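Local coordinates for cytoplasmic protein (Cryptococcus neoformans var. grubii serotype A, PDB 7LPO) that probably hydrolyses steryl beta-glucosides, as a sterylglucosidase of glycoside hydrolase family 5, at residues N32-V37 with Y706-L711; K337-K342 with T365-H370; G741-Q746 with L750-P755. All blocks are in the same frame, centred on the assembly; numbering follows the deposited sequence.

Overall arrangement
From the N terminus the chain passes through 32-37, at the start of strand 35-43 among strands that are probably part of the catalytic barrel, and meets 706-711 of the C-terminal beta domain nearly 670 residues later, closing the long loop of interaction 1. Nested inside that loop, interaction 2 closes a short one, joining 337-342 to 365-370 at the far end of the molecule; its centre lies about 58 Å from that of interaction 1. Interaction 3 follows in series as a beta hairpin, 741-746 with 750-755. Interactions 1 and 3 touch, their centres about 11 Å apart, because strands 707-710 and 749-753 are sheet neighbours.

Interaction 1: residues N32-V37 with Y706-L711; sequences NGRSLV and YTEIYL
The guanidinium of R34 is met at its edge, close to its plane, by the carbonyl O of Y706 and the carboxylate of E708, while CZ of R34 lies off the Y706 ring, near its normal but 5.9 Å from the centroid, at most a weak cation-pi attraction. The R34-E708 salt bridge ties the chain leading into strand 35-43 to strand 707-710 of the C-terminal beta domain; strand 669-673 lies between the two in the sheet, so the arginine reaches across it, and R34 packs on A672 on the way. A bend in the chain at chi3 (-56°) turns the guanidinium toward E708. NH1 of R34 does most of the binding: it gives a nearly straight bond to OE2 of E708 at 2.7 Å and another to O of Y706 at 2.9 Å. NH2 of R34 adds only a weak bond to OE2 of E708, at 3.3 Å. Guanidinium and carboxylate planes are 25° apart. D30 takes NE in a second salt bridge, leaving the positive charge between two acids, which probably stabilises it in this surface contact. OE2 of E708 receives NH1 of R34 on its anti lone pair, the side turned away from OE1.

Interaction 2: residues K337-K342 with T365-H370; sequences KLWLSK and TCIWAH
O of C366 accepts the backbone N-H of H370 at 3.0 Å, and the same cysteine lies against the indole of W339. SG of C366 takes the backbone N-H of A369 at 3.5 Å, an almost straight N-cap bond at the start of the short, weakly bonded helix 367-370. W339 carries the contact by laying one ring face on the backbone of 365-367. CA of C366 sits 3.7 Å from the centroid of the five-membered ring of W339, a CH-pi contact over the face. O of T365 comes down on the same face, 3.4 Å from CG of W339. With CG of W339 beside its own backbone N (chi1 -49°), the indole reaches along the chain as far as I367, where CG2 of I367 meets CH2 of W339 at 3.9 Å. SG of C366 approaches the six-membered ring obliquely, in a sulfur-aromatic contact. CD2 of L338, from the same segment as W339, lies over the opposite face toward its rim. The contact joins the loop after strand 322-331 to the cap of helix 367-370, and T210 of helix 206-221 also packs on W339. Since no hydrogen bond links the segments, their buried contact probably rests mainly on dispersion and CH-pi attraction.

Interaction 3: residues G741-Q746 with L750-P755; sequences GRVEIQ and LRWWYP
R742 lies flat on W753: its guanidinium is stacked over one face of the indole, the planes 15° apart and CZ of R742 3.9 Å from the centroid of the six-membered ring of W753, a cation-pi pair. CG of R742 sits between its backbone N and carbonyl carbon (chi1 67°), and the chain runs extended from there to NE, which carries the group over the ring. E703 holds both partners of the stack: its carboxylate pairs with NH2 of R742 and its carbonyl O receives NE1 of W753. E744 meets the same indole differently, its CG coming to the ring edge 3.7 Å from CH2 of W753, with the carboxylate nearly perpendicular to the ring plane. NH1 of R751 bonds OE1 of Q746 at 3.1 Å, the amide and guanidinium planes standing 73° apart; D646 holds NH2 of R751 in a salt bridge. R742, E744, R751 and W753 share one face of an antiparallel beta hairpin, in which R742 with W753 and E744 with R751 are hydrogen-bonded pairs, and V743 with W752 and I745 with L750 non-hydrogen-bonded ones. V743, I745, L750 and W752 point to the other face, where I736 and I766 of the four-stranded antiparallel sheet meet them. There CD1 of L750 packs against CB of V743 at 3.6 Å, and CG1 of V743 comes obliquely to CD1 of W752. NE1 of W752 bonds the carbonyl O of H740, and CD2 of Y754 stands over the centre of one face of the W752 indole.

Interaction 1: residues N32-V37 with Y706-L711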
# COMPACT_ATOMS: atom_id res chain seq x y z
N ASN A 32 1.90 15.73 25.66
CA ASN A 32 1.56 17.08 26.07
C ASN A 32 0.35 17.64 25.33
O ASN A 32 0.10 18.85 25.39
CB ASN A 32 2.77 17.99 25.89
CG ASN A 32 3.91 17.62 26.82
OD1 ASN A 32 3.70 17.37 28.01
ND2 ASN A 32 5.13 17.58 26.29
N GLY A 33 -0.40 16.78 24.65
CA GLY A 33 -1.64 17.16 24.01
C GLY A 33 -1.50 17.73 22.61
O GLY A 33 -2.52 18.08 22.00
N ARG A 34 -0.30 17.81 22.06
CA ARG A 34 -0.13 18.36 20.72
C ARG A 34 -0.66 17.39 19.67
O ARG A 34 -0.38 16.19 19.72
CB ARG A 34 1.34 18.67 20.46
CG ARG A 34 1.92 19.73 21.39
CD ARG A 34 3.27 20.23 20.89
NE ARG A 34 4.24 19.14 20.71
CZ ARG A 34 5.43 19.28 20.12
NH1 ARG A 34 5.80 20.46 19.64
NH2 ARG A 34 6.24 18.24 20.01
N SER A 35 -1.41 17.92 18.71
CA SER A 35 -1.83 17.12 17.56
C SER A 35 -0.65 16.90 16.64
O SER A 35 0.01 17.85 16.22
CB SER A 35 -2.96 17.81 16.80
OG SER A 35 -4.11 17.95 17.60
N LEU A 36 -0.37 15.64 16.32
CA LEU A 36 0.75 15.27 15.47
C LEU A 36 0.27 14.93 14.07
O LEU A 36 -0.80 14.33 13.90
CB LEU A 36 1.51 14.08 16.05
CG LEU A 36 2.00 14.22 17.49
CD1 LEU A 36 2.63 12.93 17.97
CD2 LEU A 36 2.98 15.38 17.62
N VAL A 37 1.07 15.30 13.07
CA VAL A 37 0.85 14.90 11.69
C VAL A 37 2.06 14.07 11.26
O VAL A 37 3.20 14.55 11.33
CB VAL A 37 0.65 16.10 10.75
CG1 VAL A 37 0.57 15.62 9.29
CG2 VAL A 37 -0.60 16.88 11.14
N TYR A 706 4.66 24.00 22.12
CA TYR A 706 4.37 24.95 21.07
C TYR A 706 4.16 24.19 19.77
O TYR A 706 4.38 22.98 19.69
CB TYR A 706 5.52 25.96 20.92
CG TYR A 706 6.83 25.24 20.90
CD1 TYR A 706 7.33 24.72 19.72
CD2 TYR A 706 7.55 25.03 22.07
CE1 TYR A 706 8.52 24.03 19.69
CE2 TYR A 706 8.75 24.33 22.05
CZ TYR A 706 9.23 23.84 20.86
OH TYR A 706 10.41 23.14 20.81
N THR A 707 3.74 24.91 18.75
CA THR A 707 3.54 24.36 17.42
C THR A 707 4.84 24.37 16.63
O THR A 707 5.59 25.36 16.67
CB THR A 707 2.46 25.15 16.69
OG1 THR A 707 1.23 25.03 17.42
CG2 THR A 707 2.27 24.65 15.28
N GLU A 708 5.12 23.27 15.94
CA GLU A 708 6.31 23.10 15.13
C GLU A 708 5.89 22.82 13.70
O GLU A 708 5.05 21.94 13.45
CB GLU A 708 7.20 21.96 15.63
CG GLU A 708 7.75 22.16 17.01
CD GLU A 708 8.64 21.00 17.47
OE1 GLU A 708 9.75 20.85 16.90
OE2 GLU A 708 8.23 20.26 18.39
N ILE A 709 6.48 23.55 12.76
CA ILE A 709 6.16 23.47 11.35
C ILE A 709 7.46 23.21 10.60
O ILE A 709 8.48 23.85 10.88
CB ILE A 709 5.47 24.76 10.85
CG1 ILE A 709 4.02 24.78 11.32
CG2 ILE A 709 5.57 24.86 9.34
CD1 ILE A 709 3.41 26.19 11.36
N TYR A 710 7.42 22.29 9.64
CA TYR A 710 8.54 22.04 8.75
C TYR A 710 8.47 22.99 7.56
O TYR A 710 7.43 23.07 6.89
CB TYR A 710 8.52 20.58 8.27
CG TYR A 710 9.46 20.27 7.12
CD1 TYR A 710 10.83 20.16 7.33
CD2 TYR A 710 8.97 20.07 5.84
CE1 TYR A 710 11.69 19.87 6.28
CE2 TYR A 710 9.81 19.79 4.79
CZ TYR A 710 11.17 19.69 5.01
OH TYR A 710 12.02 19.39 3.97
N LEU A 711 9.56 23.71 7.30
CA LEU A 711 9.64 24.58 6.13
C LEU A 711 10.80 24.14 5.24
O LEU A 711 11.97 24.34 5.61
CB LEU A 711 9.83 26.04 6.56
CG LEU A 711 8.70 26.66 7.39
CD1 LEU A 711 9.15 28.04 7.87
CD2 LEU A 711 7.41 26.77 6.61

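Interaction 2: residues K337-K342 with T365-H370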
# COMPACT_ATOMS: atom_id res chain seq x y z
N LYS A 337 -3.42 -28.33 -17.51
CA LYS A 337 -4.33 -28.03 -16.41
C LYS A 337 -3.60 -27.29 -15.31
O LYS A 337 -2.42 -27.52 -15.05
CB LYS A 337 -4.94 -29.31 -15.85
CG LYS A 337 -5.82 -30.04 -16.85
CD LYS A 337 -6.34 -31.35 -16.30
CE LYS A 337 -7.14 -32.09 -17.37
NZ LYS A 337 -7.45 -33.50 -16.99
N LEU A 338 -4.33 -26.38 -14.66
CA LEU A 338 -3.74 -25.61 -13.56
C LEU A 338 -3.44 -26.49 -12.36
O LEU A 338 -2.54 -26.18 -11.57
CB LEU A 338 -4.69 -24.48 -13.15
CG LEU A 338 -4.30 -23.70 -11.90
CD1 LEU A 338 -3.03 -22.90 -12.18
CD2 LEU A 338 -5.41 -22.78 -11.42
N TRP A 339 -4.16 -27.58 -12.21
CA TRP A 339 -4.20 -28.31 -10.95
C TRP A 339 -3.09 -29.36 -10.89
O TRP A 339 -2.90 -30.13 -11.83
CB TRP A 339 -5.57 -28.96 -10.79
CG TRP A 339 -6.65 -27.98 -11.06
CD1 TRP A 339 -7.41 -27.87 -12.17
CD2 TRP A 339 -7.06 -26.92 -10.18
NE1 TRP A 339 -8.29 -26.83 -12.05
CE2 TRP A 339 -8.09 -26.22 -10.84
CE3 TRP A 339 -6.66 -26.49 -8.91
CZ2 TRP A 339 -8.72 -25.12 -10.27
CZ3 TRP A 339 -7.29 -25.40 -8.34
CH2 TRP A 339 -8.31 -24.72 -9.02
N LEU A 340 -2.36 -29.34 -9.78
CA LEU A 340 -1.37 -30.36 -9.47
C LEU A 340 -1.96 -31.75 -9.61
O LEU A 340 -2.99 -32.07 -9.01
CB LEU A 340 -0.90 -30.16 -8.03
CG LEU A 340 0.45 -29.55 -7.67
CD1 LEU A 340 0.71 -29.88 -6.19
CD2 LEU A 340 1.57 -30.01 -8.54
N SER A 341 -1.28 -32.60 -10.38
CA SER A 341 -1.57 -34.03 -10.32
C SER A 341 -1.12 -34.61 -8.97
O SER A 341 -0.30 -34.03 -8.25
CB SER A 341 -0.88 -34.78 -11.46
OG SER A 341 0.48 -35.03 -11.13
N LYS A 342 -1.68 -35.77 -8.63
CA LYS A 342 -1.31 -36.40 -7.37
C LYS A 342 0.17 -36.73 -7.34
O LYS A 342 0.85 -36.49 -6.34
CB LYS A 342 -2.11 -37.67 -7.16
CG LYS A 342 -3.56 -37.42 -6.96
CD LYS A 342 -4.33 -38.70 -7.19
CE LYS A 342 -5.29 -38.54 -8.36
NZ LYS A 342 -4.62 -38.72 -9.68
N THR A 365 -7.80 -31.98 -10.85
CA THR A 365 -9.06 -31.59 -11.46
C THR A 365 -9.55 -30.35 -10.72
O THR A 365 -9.03 -30.00 -9.66
CB THR A 365 -10.06 -32.75 -11.41
OG1 THR A 365 -11.24 -32.42 -12.14
CG2 THR A 365 -10.43 -33.10 -9.99
N CYS A 366 -10.53 -29.67 -11.31
CA CYS A 366 -10.99 -28.40 -10.75
C CYS A 366 -11.62 -28.61 -9.39
O CYS A 366 -12.55 -29.42 -9.23
CB CYS A 366 -12.00 -27.74 -11.69
SG CYS A 366 -12.62 -26.16 -11.09
N ILE A 367 -11.14 -27.86 -8.39
CA ILE A 367 -11.66 -27.98 -7.04
C ILE A 367 -13.07 -27.40 -6.93
O ILE A 367 -13.84 -27.83 -6.06
CB ILE A 367 -10.69 -27.31 -6.05
CG1 ILE A 367 -11.00 -27.75 -4.61
CG2 ILE A 367 -10.72 -25.79 -6.16
CD1 ILE A 367 -10.85 -29.27 -4.39
N TRP A 368 -13.44 -26.48 -7.83
CA TRP A 368 -14.79 -25.90 -7.77
C TRP A 368 -15.81 -26.83 -8.41
O TRP A 368 -16.93 -26.97 -7.90
CB TRP A 368 -14.78 -24.53 -8.44
CG TRP A 368 -13.78 -23.65 -7.78
CD1 TRP A 368 -12.71 -23.05 -8.35
CD2 TRP A 368 -13.74 -23.30 -6.39
NE1 TRP A 368 -11.99 -22.34 -7.41
CE2 TRP A 368 -12.62 -22.47 -6.20
CE3 TRP A 368 -14.55 -23.60 -5.29
CZ2 TRP A 368 -12.30 -21.93 -4.96
CZ3 TRP A 368 -14.23 -23.08 -4.06
CH2 TRP A 368 -13.11 -22.25 -3.90
N ALA A 369 -15.43 -27.50 -9.50
CA ALA A 369 -16.25 -28.59 -10.01
C ALA A 369 -16.41 -29.67 -8.95
O ALA A 369 -17.50 -30.25 -8.80
CB ALA A 369 -15.61 -29.18 -11.27
N HIS A 370 -15.35 -29.95 -8.21
CA HIS A 370 -15.39 -30.98 -7.18
C HIS A 370 -16.34 -30.63 -6.05
O HIS A 370 -16.78 -31.52 -5.33
CB HIS A 370 -13.99 -31.22 -6.63
CG HIS A 370 -13.89 -32.42 -5.75
ND1 HIS A 370 -14.28 -33.68 -6.16
CD2 HIS A 370 -13.45 -32.56 -4.47
CE1 HIS A 370 -14.08 -34.54 -5.18
NE2 HIS A 370 -13.59 -33.88 -4.14

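Interaction 3: residues G741-Q746 with L750-P755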
# COMPACT_ATOMS: atom_id res chain seq x y z
N GLY A 741 0.66 35.43 18.75
CA GLY A 741 1.88 34.81 19.24
C GLY A 741 3.16 35.28 18.57
O GLY A 741 3.23 36.34 17.94
N ARG A 742 4.20 34.46 18.74
CA ARG A 742 5.54 34.75 18.25
C ARG A 742 6.13 33.51 17.60
O ARG A 742 5.70 32.38 17.86
CB ARG A 742 6.46 35.23 19.39
CG ARG A 742 6.76 34.16 20.41
CD ARG A 742 7.59 34.69 21.59
NE ARG A 742 7.77 33.68 22.63
CZ ARG A 742 8.75 32.77 22.63
NH1 ARG A 742 9.64 32.76 21.66
NH2 ARG A 742 8.83 31.88 23.62
N VAL A 743 7.13 33.72 16.74
CA VAL A 743 7.74 32.64 15.97
C VAL A 743 9.26 32.80 15.95
O VAL A 743 9.80 33.90 16.13
CB VAL A 743 7.22 32.59 14.52
CG1 VAL A 743 5.70 32.71 14.47
CG2 VAL A 743 7.85 33.71 13.69
N GLU A 744 9.94 31.69 15.70
CA GLU A 744 11.37 31.69 15.42
C GLU A 744 11.69 30.48 14.56
O GLU A 744 11.09 29.42 14.72
CB GLU A 744 12.20 31.69 16.71
CG GLU A 744 12.42 30.35 17.34
CD GLU A 744 13.47 30.37 18.44
OE1 GLU A 744 13.56 31.39 19.16
OE2 GLU A 744 14.20 29.36 18.58
N ILE A 745 12.63 30.65 13.64
CA ILE A 745 13.01 29.60 12.70
C ILE A 745 14.41 29.11 13.03
O ILE A 745 15.28 29.90 13.42
CB ILE A 745 12.94 30.09 11.24
CG1 ILE A 745 13.83 31.32 11.05
CG2 ILE A 745 11.51 30.45 10.83
CD1 ILE A 745 13.91 31.84 9.61
N GLN A 746 14.63 27.81 12.84
CA GLN A 746 15.96 27.21 12.97
C GLN A 746 16.06 26.10 11.95
O GLN A 746 15.22 25.20 11.93
CB GLN A 746 16.20 26.68 14.39
CG GLN A 746 17.34 25.67 14.48
CD GLN A 746 17.70 25.29 15.91
OE1 GLN A 746 16.85 24.82 16.67
NE2 GLN A 746 18.96 25.50 16.28
N LEU A 750 10.14 25.80 11.94
CA LEU A 750 9.49 27.00 12.46
C LEU A 750 8.79 26.65 13.77
O LEU A 750 8.07 25.65 13.84
CB LEU A 750 8.47 27.54 11.45
CG LEU A 750 7.51 28.60 11.97
CD1 LEU A 750 8.26 29.79 12.50
CD2 LEU A 750 6.57 29.00 10.86
N ARG A 751 9.02 27.45 14.80
CA ARG A 751 8.44 27.24 16.12
C ARG A 751 7.51 28.40 16.42
O ARG A 751 7.89 29.56 16.24
CB ARG A 751 9.52 27.13 17.19
CG ARG A 751 10.41 25.92 17.00
CD ARG A 751 11.28 25.64 18.22
NE ARG A 751 12.00 24.37 18.08
CZ ARG A 751 13.21 24.25 17.53
NH1 ARG A 751 13.85 25.33 17.08
NH2 ARG A 751 13.78 23.06 17.43
N TRP A 752 6.30 28.09 16.88
CA TRP A 752 5.21 29.05 16.97
C TRP A 752 4.55 28.95 18.34
O TRP A 752 3.81 28.00 18.62
CB TRP A 752 4.21 28.81 15.85
CG TRP A 752 3.11 29.81 15.75
CD1 TRP A 752 3.09 31.06 16.29
CD2 TRP A 752 1.87 29.64 15.06
NE1 TRP A 752 1.90 31.68 15.98
CE2 TRP A 752 1.13 30.83 15.23
CE3 TRP A 752 1.30 28.60 14.33
CZ2 TRP A 752 -0.13 31.01 14.69
CZ3 TRP A 752 0.05 28.78 13.79
CH2 TRP A 752 -0.65 29.97 13.97
N TRP A 753 4.85 29.92 19.21
CA TRP A 753 4.24 30.01 20.52
C TRP A 753 3.04 30.95 20.45
O TRP A 753 3.10 31.99 19.79
CB TRP A 753 5.21 30.56 21.57
CG TRP A 753 6.43 29.74 21.84
CD1 TRP A 753 6.63 28.89 22.89
CD2 TRP A 753 7.64 29.72 21.09
NE1 TRP A 753 7.88 28.34 22.83
CE2 TRP A 753 8.52 28.83 21.73
CE3 TRP A 753 8.07 30.38 19.93
CZ2 TRP A 753 9.80 28.57 21.24
CZ3 TRP A 753 9.33 30.12 19.45
CH2 TRP A 753 10.18 29.23 20.10
N TYR A 754 1.96 30.59 21.15
CA TYR A 754 0.83 31.50 21.24
C TYR A 754 0.03 31.17 22.49
O TYR A 754 0.07 30.03 22.96
CB TYR A 754 -0.08 31.43 20.00
CG TYR A 754 -0.34 30.05 19.44
CD1 TYR A 754 -1.15 29.14 20.11
CD2 TYR A 754 0.19 29.67 18.21
CE1 TYR A 754 -1.39 27.87 19.59
CE2 TYR A 754 -0.05 28.41 17.68
CZ TYR A 754 -0.84 27.52 18.37
OH TYR A 754 -1.07 26.28 17.83
N PRO A 755 -0.68 32.15 23.06
CA PRO A 755 -1.58 31.85 24.17
C PRO A 755 -2.92 31.33 23.67
O PRO A 755 -3.45 31.79 22.65
CB PRO A 755 -1.75 33.21 24.86
CG PRO A 755 -1.60 34.20 23.73
CD PRO A 755 -0.58 33.60 22.79